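Local coordinates for malonyl acyl carrier protein transacylase (Streptococcus pneumoniae, PDB 3IM8) that probably catalyses transfer of the malonyl group from malonyl-CoA to holo acyl carrier protein, releasing CoA, for fatty acid synthesis, at residues A[139-144]-A[154-159]; A[129-134]-A[176-181]; A[230-235]-A[254-259]; A[260-265]-A[283-288]; A[280-283]-A[288-291]. All blocks are in the same frame, centred on the assembly; numbering follows the deposited sequence.

Contact 1: A[139-144]-A[154-159]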
# COMPACT_ATOMS: atom_id res chain seq x y z
N GLU A 139 -14.42 -6.28 -16.79
CA GLU A 139 -14.21 -7.06 -18.02
C GLU A 139 -13.78 -6.13 -19.15
O GLU A 139 -12.82 -6.40 -19.90
CB GLU A 139 -15.52 -7.77 -18.42
CG GLU A 139 -16.05 -8.81 -17.43
CD GLU A 139 -16.44 -8.21 -16.06
OE1 GLU A 139 -16.30 -8.94 -15.04
OE2 GLU A 139 -16.88 -7.03 -15.98
N VAL A 140 -14.53 -5.04 -19.26
CA VAL A 140 -14.31 -3.99 -20.27
C VAL A 140 -12.93 -3.40 -20.21
O VAL A 140 -12.32 -3.17 -21.25
CB VAL A 140 -15.36 -2.85 -20.15
CG1 VAL A 140 -15.05 -1.73 -21.15
CG2 VAL A 140 -16.79 -3.42 -20.31
N ILE A 141 -12.45 -3.16 -18.97
CA ILE A 141 -11.18 -2.49 -18.76
C ILE A 141 -10.06 -3.43 -19.12
O ILE A 141 -9.10 -3.03 -19.80
CB ILE A 141 -11.04 -2.00 -17.26
CG1 ILE A 141 -12.05 -0.88 -16.96
CG2 ILE A 141 -9.64 -1.47 -16.97
CD1 ILE A 141 -12.28 -0.66 -15.43
N GLU A 142 -10.19 -4.68 -18.66
CA GLU A 142 -9.24 -5.74 -18.95
C GLU A 142 -9.12 -5.99 -20.47
O GLU A 142 -8.02 -6.02 -21.01
CB GLU A 142 -9.62 -7.03 -18.16
CG GLU A 142 -9.62 -6.77 -16.62
CD GLU A 142 -9.85 -8.00 -15.73
OE1 GLU A 142 -10.54 -8.93 -16.17
OE2 GLU A 142 -9.36 -8.01 -14.57
N GLU A 143 -10.26 -6.14 -21.13
CA GLU A 143 -10.31 -6.28 -22.60
C GLU A 143 -9.69 -5.07 -23.34
O GLU A 143 -8.83 -5.21 -24.23
CB GLU A 143 -11.77 -6.45 -23.04
CG GLU A 143 -11.97 -6.92 -24.50
CD GLU A 143 -13.45 -6.91 -24.97
OE1 GLU A 143 -13.70 -7.23 -26.17
OE2 GLU A 143 -14.35 -6.58 -24.16
N ALA A 144 -10.09 -3.87 -22.94
CA ALA A 144 -9.50 -2.70 -23.55
C ALA A 144 -7.97 -2.72 -23.42
O ALA A 144 -7.25 -2.50 -24.43
CB ALA A 144 -10.10 -1.45 -22.95
N VAL A 154 0.39 -2.12 -21.05
CA VAL A 154 -0.75 -1.48 -20.38
C VAL A 154 -1.63 -2.53 -19.67
O VAL A 154 -2.23 -3.38 -20.32
CB VAL A 154 -1.59 -0.66 -21.39
CG1 VAL A 154 -1.91 -1.52 -22.64
CG2 VAL A 154 -2.82 -0.11 -20.73
N THR A 155 -1.69 -2.51 -18.34
CA THR A 155 -2.63 -3.43 -17.62
C THR A 155 -3.33 -2.73 -16.44
O THR A 155 -2.87 -1.65 -16.01
CB THR A 155 -1.94 -4.71 -17.10
OG1 THR A 155 -0.81 -4.35 -16.30
CG2 THR A 155 -1.50 -5.61 -18.25
N PRO A 156 -4.44 -3.31 -15.92
CA PRO A 156 -4.92 -2.75 -14.66
C PRO A 156 -3.83 -2.92 -13.59
O PRO A 156 -3.25 -4.00 -13.48
CB PRO A 156 -6.16 -3.59 -14.33
CG PRO A 156 -6.67 -4.02 -15.69
CD PRO A 156 -5.35 -4.35 -16.43
N ALA A 157 -3.56 -1.86 -12.84
CA ALA A 157 -2.55 -1.83 -11.78
C ALA A 157 -3.22 -1.94 -10.39
O ALA A 157 -2.70 -2.62 -9.50
CB ALA A 157 -1.70 -0.51 -11.86
N ASN A 158 -4.34 -1.22 -10.19
CA ASN A 158 -4.94 -1.19 -8.87
C ASN A 158 -6.41 -1.46 -8.99
O ASN A 158 -7.13 -0.64 -9.51
CB ASN A 158 -4.73 0.17 -8.19
CG ASN A 158 -3.25 0.48 -7.87
OD1 ASN A 158 -2.54 1.02 -8.69
ND2 ASN A 158 -2.82 0.15 -6.68
N TYR A 159 -6.84 -2.61 -8.49
CA TYR A 159 -8.28 -2.89 -8.36
C TYR A 159 -8.75 -2.36 -7.00
O TYR A 159 -8.76 -3.08 -6.01
CB TYR A 159 -8.60 -4.40 -8.45
CG TYR A 159 -8.30 -5.00 -9.83
CD1 TYR A 159 -7.01 -5.46 -10.17
CD2 TYR A 159 -9.31 -5.14 -10.78
CE1 TYR A 159 -6.73 -6.01 -11.42
CE2 TYR A 159 -9.02 -5.72 -12.06
CZ TYR A 159 -7.73 -6.14 -12.35
OH TYR A 159 -7.42 -6.71 -13.55

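Contact 2: A[129-134]-A[176-181]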
# COMPACT_ATOMS: atom_id res chain seq x y z
N LYS A 129 2.32 6.12 -17.69
CA LYS A 129 1.04 6.80 -17.49
C LYS A 129 0.15 5.92 -16.59
O LYS A 129 0.39 4.73 -16.50
CB LYS A 129 0.39 7.13 -18.85
CG LYS A 129 -0.90 8.02 -18.76
CD LYS A 129 -1.26 8.88 -20.00
CE LYS A 129 -2.68 9.52 -19.76
NZ LYS A 129 -3.13 10.70 -20.60
N MET A 130 -0.84 6.54 -15.94
CA MET A 130 -1.80 5.92 -15.01
C MET A 130 -3.15 6.62 -15.14
O MET A 130 -3.23 7.86 -15.07
CB MET A 130 -1.29 6.03 -13.54
CG MET A 130 -0.16 5.03 -13.21
SD MET A 130 0.57 5.30 -11.60
CE MET A 130 -0.93 4.89 -10.67
N VAL A 131 -4.21 5.85 -15.37
CA VAL A 131 -5.47 6.50 -15.50
C VAL A 131 -6.38 5.78 -14.56
O VAL A 131 -6.35 4.58 -14.54
CB VAL A 131 -6.02 6.44 -16.96
CG1 VAL A 131 -7.43 7.00 -16.99
CG2 VAL A 131 -5.15 7.28 -17.88
N ALA A 132 -7.14 6.50 -13.75
CA ALA A 132 -8.23 5.87 -12.99
C ALA A 132 -9.47 5.79 -13.88
O ALA A 132 -9.97 6.80 -14.36
CB ALA A 132 -8.55 6.65 -11.72
N VAL A 133 -9.94 4.56 -14.07
CA VAL A 133 -11.15 4.30 -14.83
C VAL A 133 -12.32 4.08 -13.88
O VAL A 133 -12.44 3.02 -13.26
CB VAL A 133 -11.00 3.07 -15.74
CG1 VAL A 133 -12.26 2.85 -16.56
CG2 VAL A 133 -9.79 3.22 -16.65
N LEU A 134 -13.18 5.09 -13.78
CA LEU A 134 -14.30 5.08 -12.85
C LEU A 134 -15.58 4.53 -13.50
O LEU A 134 -15.84 4.75 -14.68
CB LEU A 134 -14.56 6.48 -12.30
CG LEU A 134 -13.62 6.95 -11.18
CD1 LEU A 134 -12.19 6.52 -11.46
CD2 LEU A 134 -13.71 8.46 -11.00
N ARG A 176 -3.83 4.39 -25.98
CA ARG A 176 -4.63 3.52 -26.87
C ARG A 176 -5.74 2.85 -26.05
O ARG A 176 -6.92 2.86 -26.46
CB ARG A 176 -3.71 2.51 -27.65
CG ARG A 176 -4.37 1.48 -28.66
CD ARG A 176 -5.24 2.01 -29.89
NE ARG A 176 -6.00 0.87 -30.50
CZ ARG A 176 -7.22 0.94 -31.08
NH1 ARG A 176 -7.87 2.08 -31.18
NH2 ARG A 176 -7.78 -0.16 -31.58
N ALA A 177 -5.37 2.33 -24.86
CA ALA A 177 -6.35 1.82 -23.88
C ALA A 177 -7.52 2.76 -23.53
O ALA A 177 -8.65 2.32 -23.52
CB ALA A 177 -5.63 1.38 -22.61
N VAL A 178 -7.28 4.04 -23.21
CA VAL A 178 -8.40 4.96 -22.88
C VAL A 178 -9.27 5.28 -24.09
O VAL A 178 -10.48 5.43 -23.97
CB VAL A 178 -7.98 6.32 -22.15
CG1 VAL A 178 -7.45 6.07 -20.73
CG2 VAL A 178 -7.02 7.15 -22.95
N GLU A 179 -8.64 5.33 -25.27
CA GLU A 179 -9.38 5.53 -26.53
C GLU A 179 -10.33 4.36 -26.66
O GLU A 179 -11.52 4.54 -26.94
CB GLU A 179 -8.39 5.58 -27.71
CG GLU A 179 -9.05 5.60 -29.11
CD GLU A 179 -8.04 5.34 -30.21
OE1 GLU A 179 -7.05 6.12 -30.28
OE2 GLU A 179 -8.23 4.37 -31.02
N LEU A 180 -9.83 3.15 -26.41
CA LEU A 180 -10.72 2.00 -26.50
C LEU A 180 -11.79 2.09 -25.41
O LEU A 180 -12.94 1.78 -25.67
CB LEU A 180 -9.92 0.70 -26.43
CG LEU A 180 -9.24 0.29 -27.74
CD1 LEU A 180 -8.17 -0.76 -27.41
CD2 LEU A 180 -10.27 -0.22 -28.78
N LEU A 181 -11.42 2.56 -24.21
CA LEU A 181 -12.42 2.74 -23.13
C LEU A 181 -13.52 3.79 -23.46
O LEU A 181 -14.71 3.55 -23.22
CB LEU A 181 -11.73 3.05 -21.77
CG LEU A 181 -10.86 1.89 -21.20
CD1 LEU A 181 -9.62 2.32 -20.34
CD2 LEU A 181 -11.66 0.83 -20.49

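Contact 3: A[230-235]-A[254-259]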
# COMPACT_ATOMS: atom_id res chain seq x y z
N THR A 230 -1.48 -9.54 -4.09
CA THR A 230 -1.29 -10.17 -5.40
C THR A 230 -2.37 -11.22 -5.65
O THR A 230 -3.12 -11.14 -6.67
CB THR A 230 0.15 -10.74 -5.55
OG1 THR A 230 1.09 -9.71 -5.23
CG2 THR A 230 0.38 -11.26 -6.94
N GLU A 231 -2.51 -12.14 -4.68
CA GLU A 231 -3.43 -13.27 -4.84
C GLU A 231 -4.79 -13.02 -4.21
O GLU A 231 -5.70 -13.79 -4.42
CB GLU A 231 -2.83 -14.53 -4.22
CG GLU A 231 -1.49 -14.96 -4.82
CD GLU A 231 -1.62 -15.74 -6.14
OE1 GLU A 231 -1.96 -15.17 -7.21
OE2 GLU A 231 -1.33 -16.96 -6.10
N ALA A 232 -4.93 -11.91 -3.48
CA ALA A 232 -6.13 -11.62 -2.68
C ALA A 232 -6.48 -12.87 -1.88
O ALA A 232 -7.60 -13.36 -1.95
CB ALA A 232 -7.27 -11.18 -3.56
N ALA A 233 -5.51 -13.39 -1.13
CA ALA A 233 -5.70 -14.60 -0.33
C ALA A 233 -4.82 -14.50 0.90
O ALA A 233 -3.88 -13.69 0.93
CB ALA A 233 -5.33 -15.84 -1.17
N VAL A 234 -5.09 -15.32 1.91
CA VAL A 234 -4.31 -15.30 3.16
C VAL A 234 -2.96 -15.84 2.81
O VAL A 234 -2.84 -16.94 2.24
CB VAL A 234 -4.90 -16.22 4.27
CG1 VAL A 234 -3.92 -16.43 5.43
CG2 VAL A 234 -6.28 -15.66 4.75
N MET A 235 -1.94 -15.08 3.13
CA MET A 235 -0.57 -15.44 2.77
C MET A 235 0.03 -16.53 3.69
O MET A 235 -0.21 -16.55 4.89
CB MET A 235 0.28 -14.16 2.76
CG MET A 235 1.68 -14.36 2.17
SD MET A 235 2.59 -12.83 2.13
CE MET A 235 1.83 -12.00 0.81
N PHE A 254 -7.37 -4.90 -4.26
CA PHE A 254 -7.83 -4.45 -2.95
C PHE A 254 -9.24 -4.95 -2.61
O PHE A 254 -9.43 -5.54 -1.56
CB PHE A 254 -7.72 -2.91 -2.78
CG PHE A 254 -8.04 -2.43 -1.38
CD1 PHE A 254 -9.25 -1.79 -1.11
CD2 PHE A 254 -7.12 -2.64 -0.32
CE1 PHE A 254 -9.56 -1.35 0.16
CE2 PHE A 254 -7.42 -2.23 0.99
CZ PHE A 254 -8.65 -1.57 1.24
N TYR A 255 -10.22 -4.75 -3.50
CA TYR A 255 -11.62 -5.09 -3.12
C TYR A 255 -11.83 -6.57 -2.92
O TYR A 255 -12.58 -6.97 -2.04
CB TYR A 255 -12.68 -4.47 -4.05
CG TYR A 255 -12.67 -4.89 -5.52
CD1 TYR A 255 -12.15 -4.04 -6.50
CD2 TYR A 255 -13.22 -6.12 -5.92
CE1 TYR A 255 -12.16 -4.39 -7.85
CE2 TYR A 255 -13.24 -6.49 -7.27
CZ TYR A 255 -12.71 -5.61 -8.22
OH TYR A 255 -12.71 -5.95 -9.53
N GLU A 256 -11.11 -7.38 -3.71
CA GLU A 256 -11.17 -8.84 -3.54
C GLU A 256 -10.62 -9.21 -2.19
O GLU A 256 -11.16 -10.11 -1.54
CB GLU A 256 -10.34 -9.53 -4.59
CG GLU A 256 -10.96 -9.47 -5.97
CD GLU A 256 -9.95 -9.83 -7.02
OE1 GLU A 256 -9.69 -8.95 -7.93
OE2 GLU A 256 -9.39 -10.96 -6.86
N SER A 257 -9.54 -8.54 -1.78
CA SER A 257 -8.98 -8.74 -0.45
C SER A 257 -9.97 -8.37 0.68
O SER A 257 -10.02 -9.06 1.71
CB SER A 257 -7.67 -7.95 -0.29
OG SER A 257 -6.76 -8.37 -1.29
N ILE A 258 -10.71 -7.28 0.51
CA ILE A 258 -11.73 -6.87 1.49
C ILE A 258 -12.86 -7.92 1.56
O ILE A 258 -13.41 -8.20 2.63
CB ILE A 258 -12.34 -5.48 1.19
CG1 ILE A 258 -11.30 -4.35 1.26
CG2 ILE A 258 -13.46 -5.18 2.22
CD1 ILE A 258 -10.69 -4.14 2.65
N GLY A 259 -13.20 -8.50 0.41
CA GLY A 259 -14.14 -9.66 0.35
C GLY A 259 -13.70 -10.93 1.08
O GLY A 259 -14.51 -11.56 1.74

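Contact 4: A[260-265]-A[283-288]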
# COMPACT_ATOMS: atom_id res chain seq x y z
N VAL A 260 -12.43 -11.32 0.96
CA VAL A 260 -11.84 -12.35 1.81
C VAL A 260 -11.96 -12.03 3.32
O VAL A 260 -12.28 -12.93 4.13
CB VAL A 260 -10.34 -12.63 1.43
CG1 VAL A 260 -9.62 -13.47 2.51
CG2 VAL A 260 -10.25 -13.33 0.05
N MET A 261 -11.68 -10.78 3.72
CA MET A 261 -11.86 -10.45 5.13
C MET A 261 -13.36 -10.51 5.57
O MET A 261 -13.66 -11.03 6.62
CB MET A 261 -11.22 -9.09 5.49
CG MET A 261 -9.76 -9.00 5.14
SD MET A 261 -9.19 -7.33 5.28
CE MET A 261 -7.66 -7.57 6.09
N GLN A 262 -14.28 -9.97 4.78
CA GLN A 262 -15.73 -10.09 5.09
C GLN A 262 -16.19 -11.55 5.17
O GLN A 262 -16.87 -11.91 6.13
CB GLN A 262 -16.60 -9.28 4.12
CG GLN A 262 -16.15 -7.85 4.11
CD GLN A 262 -17.13 -6.95 3.47
OE1 GLN A 262 -17.22 -6.91 2.25
NE2 GLN A 262 -17.90 -6.23 4.30
N GLU A 263 -15.76 -12.38 4.23
CA GLU A 263 -15.96 -13.84 4.38
C GLU A 263 -15.31 -14.44 5.63
O GLU A 263 -15.88 -15.38 6.20
CB GLU A 263 -15.51 -14.62 3.14
CG GLU A 263 -16.48 -14.57 1.97
CD GLU A 263 -17.78 -15.41 2.20
OE1 GLU A 263 -18.86 -14.83 1.98
OE2 GLU A 263 -17.71 -16.60 2.61
N ALA A 264 -14.15 -13.93 6.08
CA ALA A 264 -13.53 -14.50 7.30
C ALA A 264 -14.28 -14.02 8.51
O ALA A 264 -13.86 -14.26 9.65
CB ALA A 264 -12.04 -14.15 7.42
N GLY A 265 -15.39 -13.34 8.24
CA GLY A 265 -16.26 -12.78 9.26
C GLY A 265 -15.75 -11.50 9.92
O GLY A 265 -16.16 -11.19 11.04
N LYS A 283 -15.65 2.04 2.05
CA LYS A 283 -16.95 2.70 2.14
C LYS A 283 -17.74 2.48 0.85
O LYS A 283 -18.95 2.36 0.88
CB LYS A 283 -16.75 4.20 2.30
CG LYS A 283 -17.50 4.89 3.43
CD LYS A 283 -18.88 5.36 3.01
CE LYS A 283 -19.51 6.22 4.12
NZ LYS A 283 -20.98 6.04 4.12
N LYS A 284 -17.05 2.45 -0.29
CA LYS A 284 -17.67 2.14 -1.55
C LYS A 284 -17.93 0.62 -1.65
O LYS A 284 -19.02 0.21 -2.01
CB LYS A 284 -16.84 2.65 -2.74
CG LYS A 284 -16.24 4.05 -2.58
CD LYS A 284 -17.01 5.13 -3.32
CE LYS A 284 -16.28 6.46 -3.31
NZ LYS A 284 -16.84 7.36 -4.37
N ILE A 285 -16.95 -0.21 -1.29
CA ILE A 285 -17.14 -1.67 -1.30
C ILE A 285 -18.32 -2.06 -0.45
O ILE A 285 -19.14 -2.83 -0.86
CB ILE A 285 -15.86 -2.43 -0.83
CG1 ILE A 285 -14.71 -2.13 -1.81
CG2 ILE A 285 -16.12 -3.94 -0.76
CD1 ILE A 285 -13.31 -2.19 -1.20
N ASP A 286 -18.39 -1.54 0.77
CA ASP A 286 -19.49 -1.84 1.67
C ASP A 286 -19.71 -0.67 2.65
O ASP A 286 -19.11 -0.61 3.69
CB ASP A 286 -19.21 -3.16 2.40
CG ASP A 286 -20.36 -3.60 3.34
OD1 ASP A 286 -21.45 -2.98 3.35
OD2 ASP A 286 -20.15 -4.59 4.09
N GLN A 287 -20.60 0.25 2.30
CA GLN A 287 -21.09 1.30 3.21
C GLN A 287 -21.64 0.83 4.56
O GLN A 287 -21.65 1.63 5.48
CB GLN A 287 -22.15 2.19 2.55
CG GLN A 287 -23.54 1.55 2.45
CD GLN A 287 -23.80 0.88 1.10
OE1 GLN A 287 -24.23 1.55 0.14
NE2 GLN A 287 -23.55 -0.45 1.02
N THR A 288 -22.09 -0.42 4.68
CA THR A 288 -22.52 -0.93 6.00
C THR A 288 -21.38 -1.40 6.91
O THR A 288 -21.63 -1.66 8.09
CB THR A 288 -23.55 -2.13 5.92
OG1 THR A 288 -22.88 -3.33 5.46
CG2 THR A 288 -24.76 -1.77 5.04

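Contact 5: A[280-283]-A[288-291]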
# COMPACT_ATOMS: atom_id res chain seq x y z
N GLY A 280 -11.86 5.33 2.33
CA GLY A 280 -12.63 5.72 1.13
C GLY A 280 -13.03 4.57 0.19
O GLY A 280 -14.14 4.57 -0.32
N PHE A 281 -12.12 3.63 -0.05
CA PHE A 281 -12.35 2.42 -0.83
C PHE A 281 -13.34 1.47 -0.14
O PHE A 281 -14.28 1.03 -0.75
CB PHE A 281 -11.03 1.64 -1.10
CG PHE A 281 -9.98 2.39 -1.94
CD1 PHE A 281 -8.66 2.00 -1.89
CD2 PHE A 281 -10.32 3.42 -2.81
CE1 PHE A 281 -7.70 2.63 -2.64
CE2 PHE A 281 -9.35 4.04 -3.60
CZ PHE A 281 -8.03 3.66 -3.48
N VAL A 282 -13.13 1.15 1.14
CA VAL A 282 -14.03 0.19 1.86
C VAL A 282 -15.50 0.72 2.03
O VAL A 282 -16.47 -0.07 2.18
CB VAL A 282 -13.40 -0.21 3.25
CG1 VAL A 282 -14.39 -1.03 4.11
CG2 VAL A 282 -12.02 -0.98 3.04
N LYS A 283 -15.65 2.04 2.05
CA LYS A 283 -16.95 2.70 2.14
C LYS A 283 -17.74 2.48 0.85
O LYS A 283 -18.95 2.36 0.88
CB LYS A 283 -16.75 4.20 2.30
CG LYS A 283 -17.50 4.89 3.43
CD LYS A 283 -18.88 5.36 3.01
CE LYS A 283 -19.51 6.22 4.12
NZ LYS A 283 -20.98 6.04 4.12
N THR A 288 -22.09 -0.42 4.68
CA THR A 288 -22.52 -0.93 6.00
C THR A 288 -21.38 -1.40 6.91
O THR A 288 -21.63 -1.66 8.09
CB THR A 288 -23.55 -2.13 5.92
OG1 THR A 288 -22.88 -3.33 5.46
CG2 THR A 288 -24.76 -1.77 5.04
N ALA A 289 -20.17 -1.52 6.37
CA ALA A 289 -19.02 -1.98 7.18
C ALA A 289 -18.62 -0.92 8.20
O ALA A 289 -18.59 0.28 7.92
CB ALA A 289 -17.80 -2.38 6.26
N HIS A 290 -18.32 -1.36 9.41
CA HIS A 290 -17.85 -0.43 10.43
C HIS A 290 -16.38 -0.04 10.20
O HIS A 290 -15.50 -0.88 10.07
CB HIS A 290 -18.07 -1.00 11.84
CG HIS A 290 -19.49 -1.33 12.16
ND1 HIS A 290 -20.49 -0.38 12.20
CD2 HIS A 290 -20.09 -2.51 12.46
CE1 HIS A 290 -21.63 -0.95 12.51
NE2 HIS A 290 -21.42 -2.25 12.67
N LEU A 291 -16.13 1.25 10.17
CA LEU A 291 -14.85 1.74 9.70
C LEU A 291 -14.40 2.94 10.52
O LEU A 291 -15.23 3.73 10.99
CB LEU A 291 -15.01 2.14 8.26
CG LEU A 291 -13.95 2.71 7.31
CD1 LEU A 291 -12.74 1.78 7.09
CD2 LEU A 291 -14.76 2.82 6.02

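Contact 1: A[139-144]-A[154-159]
P156 packs against I141 and E142, while Y159 reaches across from the same strand to bind the carboxylate of E142. The contact joins helix 138-148 to strand 154-161 in the smaller domain. Strands 129-134, 154-161, 164-169 and 188-191, in the order 4-1-3-2 with two helices on one face, fit a ferredoxin-like subdomain, and 252-253 is added at the edge beside 154-161. The short axes approach to 8.0 Å at 139° between their N-to-C directions.

The packed part is apolar and buried. P156 CG lies 4.1 Å from I141 CG2, and the two side chains run alongside in opposing directions. The same P156 CG is 4.1 Å from E142 CG, so the aliphatic stem of the glutamate crosses the proline ring at nearly a right angle. I141 continues onto I165 and I167 of the adjoining strand, and P156 also touches C145.

Toward solvent the contact thins to one polar bond. E142 is partly exposed; its CG stands anti to the carbonyl carbon (chi1 -60°) with an extended chain beyond, which carries the carboxylate past the proline to the phenol. Y159 OH donates to E142 OE2 at 2.5 Å, meeting the anti side of that oxygen. The carboxylate plane is 86° from the ring plane, and OE2 sits at the ring edge.

R253 makes a cation-pi contact with the ring, and the side chains of Y159 and the predicted active-site H199 are about 8 Å apart. Such a short bond should orient the hydroxyl, tether the phenol end to the helix and probably polarise the O-H.

Contact 2: A[129-134]-A[176-181]
V131 and V178 cross obliquely, whereas V133 and L181 meet tip to tip; these two dissimilar pairings make up the contact between strand 129-134 and helix 171-184. V131 and V133 project from the same face of the strand, two residues apart, and V178 and L181 lie about one helical turn apart, so both pairs advance along their elements in the same order.

In the first pair a single methyl does the work on the helix side. V178 CG1 is 3.9 Å from V131 CG1, and V131 CG2 lies at the same 3.9 Å from V178 CG1. The helix methyl therefore rests against the fork of the strand valine. With chi1 at -68°, V178 CG1 stands anti to the carbonyl carbon, directed at the sheet.

The second pair meets through one methyl from each side. V133 CG2 and L181 CD1 approach to 3.8 Å, and the remaining branches serve other neighbours: V133 also packs on I141 and L189, and L181 on A144 of helix 138-148. Between the two helices A177 adds a small surface against A148.

Placed on an inner strand of the sheet, between 188-191 and 164-169, the contact seats the second helix of the ferredoxin-like subdomain. Every link across the interface is aliphatic, which implies that between these segments the helix is held by burial and methyl fit, without a hydrogen bond.

Contact 3: A[230-235]-A[254-259]
A232 sets its methyl group against E256 and S257 at the start of helix 254-263, a helix of the larger part of the acyltransferase fold that lies on the parallel sheet through M261. The opposing segment, 230-235, is a loop between helices 204-215 and 240-247.

Followed in sequence, the loop first faces elsewhere: T230 packs on Q247 and E231 on L243, both of helix 240-247, with their CB atoms directed away from helix 254-263. The chain then turns at A232, whose backbone takes left-handed helical angles (phi 48°, psi 53°). That turn brings its CA to 4.6 Å from the CA of S257 and aims its side chain at the helix. After A232 the chain departs again; A233 points away, and M235 returns to helix 240-247, touching I240 and L243. The loop thus touches helix 254-263 through one small residue and helix 240-247 through its flanks.

On the helix side the polar ends are engaged with R253, just before the helix. E256 OE1 forms a salt bridge with R253 NH1. A232 meets the CB of E256 and the flank of the S257 hydroxyl, whose hydrogen bond goes to R253 O. A232 CB lies 3.6 Å from E256 CB, with E256 OE2 at 3.9 Å from that same methyl. S257 OG, anti to its carbonyl carbon, comes within 3.6 Å of both A232 CA and A232 CB, a van der Waals approach without a hydrogen bond.

Contact 4: A[260-265]-A[283-288]
Q262 leaves its helix with CG anti to the carbonyl carbon and an extended chain beyond, and D286 answers with CG opposite the backbone N (chi1 -177°); together these torsions carry the amide and the carboxylate across a CA separation of 9.7 Å. The contact links helix 254-263, near its C-terminal end, with the residues that terminate helix 277-285, at the partly exposed surface of the larger domain.

The side chains meet in one hydrogen bond. Q262 NE2 donates to D286 OD2 over 2.8 Å with an N-H...O angle of 152°. OD2 uses its anti lone pair, on the side away from OD1, and lies close to the plane of the Q262 amide, while the amide and carboxylate planes are turned 48° apart. I285 gives only light support, its CG2 being 4.4 Å from Q262 OE1; it also packs on F254, Y255 and I258.

OD1 is held locally. T288 N donates to D286 OD1 at 3.0 Å, from well above the carboxylate plane, which makes an Asx turn just after the helix. T288 OG1 adds a bond of 2.6 Å to D286 OD1 on its syn side.

Three donors therefore grip the two carboxylate oxygens, none of them charged. Such a network probably stabilises the ionised form of D286, and it uses one carboxylate both to shape the turn after helix 277-285 and to tie that turn to helix 254-263.

Contact 5: A[280-283]-A[288-291]
A beta-alpha-beta unit, strand 268-272, helix 277-285 and strand 290-294, contains this contact: V282 and K283 of the helix meet A289 and L291 where the chain enters the second strand. Strand 290-294 is an outermost strand of the four-stranded parallel sheet, so the contact holds the helix against the border of that sheet. The nearest pair of CA atoms, those of K283 and A289, is 7.2 Å apart.

V282 is the buried centre. Its CG1 lies opposite the backbone N (chi1 171°), which turns that branch toward the strand. V282 CG1 is 4.3 Å from A289 CB, and the same V282 CG1 is 4.3 Å from L291 CD2. One methyl thus touches two residues of alternate positions, A289 and L291, while H290 between them points away. F269 of the neighbouring strand touches V282, A289 and L291 alike, and F254 and I258 pack on V282 from helix 254-263.

In L291, CG is anti to N and CD2 continues the chain, anti to CA, which carries CD2 out to the helix backbone; CD1 branches aside. L291 CD2 is 4.1 Å from K283 N and 4.3 Å from K283 CG. Here the exposed lysine contributes the base of its chain.

The contact grades from buried valine to partly exposed leucine and the aliphatic start of a lysine. With no hydrogen bond between the segments, the chemistry is that of loose hydrophobic packing, so the strand's alignment probably rests more on backbone bonds such as that between H290 and F269.

How the contacts relate
From the N terminus, strand 129-134 opens contact 2, which closes at 176-181. Contact 1, 139-144 with 154-159, is nested inside that loop, and both tie the same two-helix layer to the ferredoxin-like sheet. They touch through I141 with V133 and A144 with L181. Contact 3 follows in series, closing the loop from 230-235 to 254-259; Y159 O and F254 N, a probable hydrogen bond at 2.9 Å, connect it to contact 1. Contact 4 closes the loop from 260-265 to 283-288, which contains strand 268-272. Contact 5 overlaps it, sharing K283 and T288, and closes the short connection from 280-283 to 288-291, bringing in border strand 290-294.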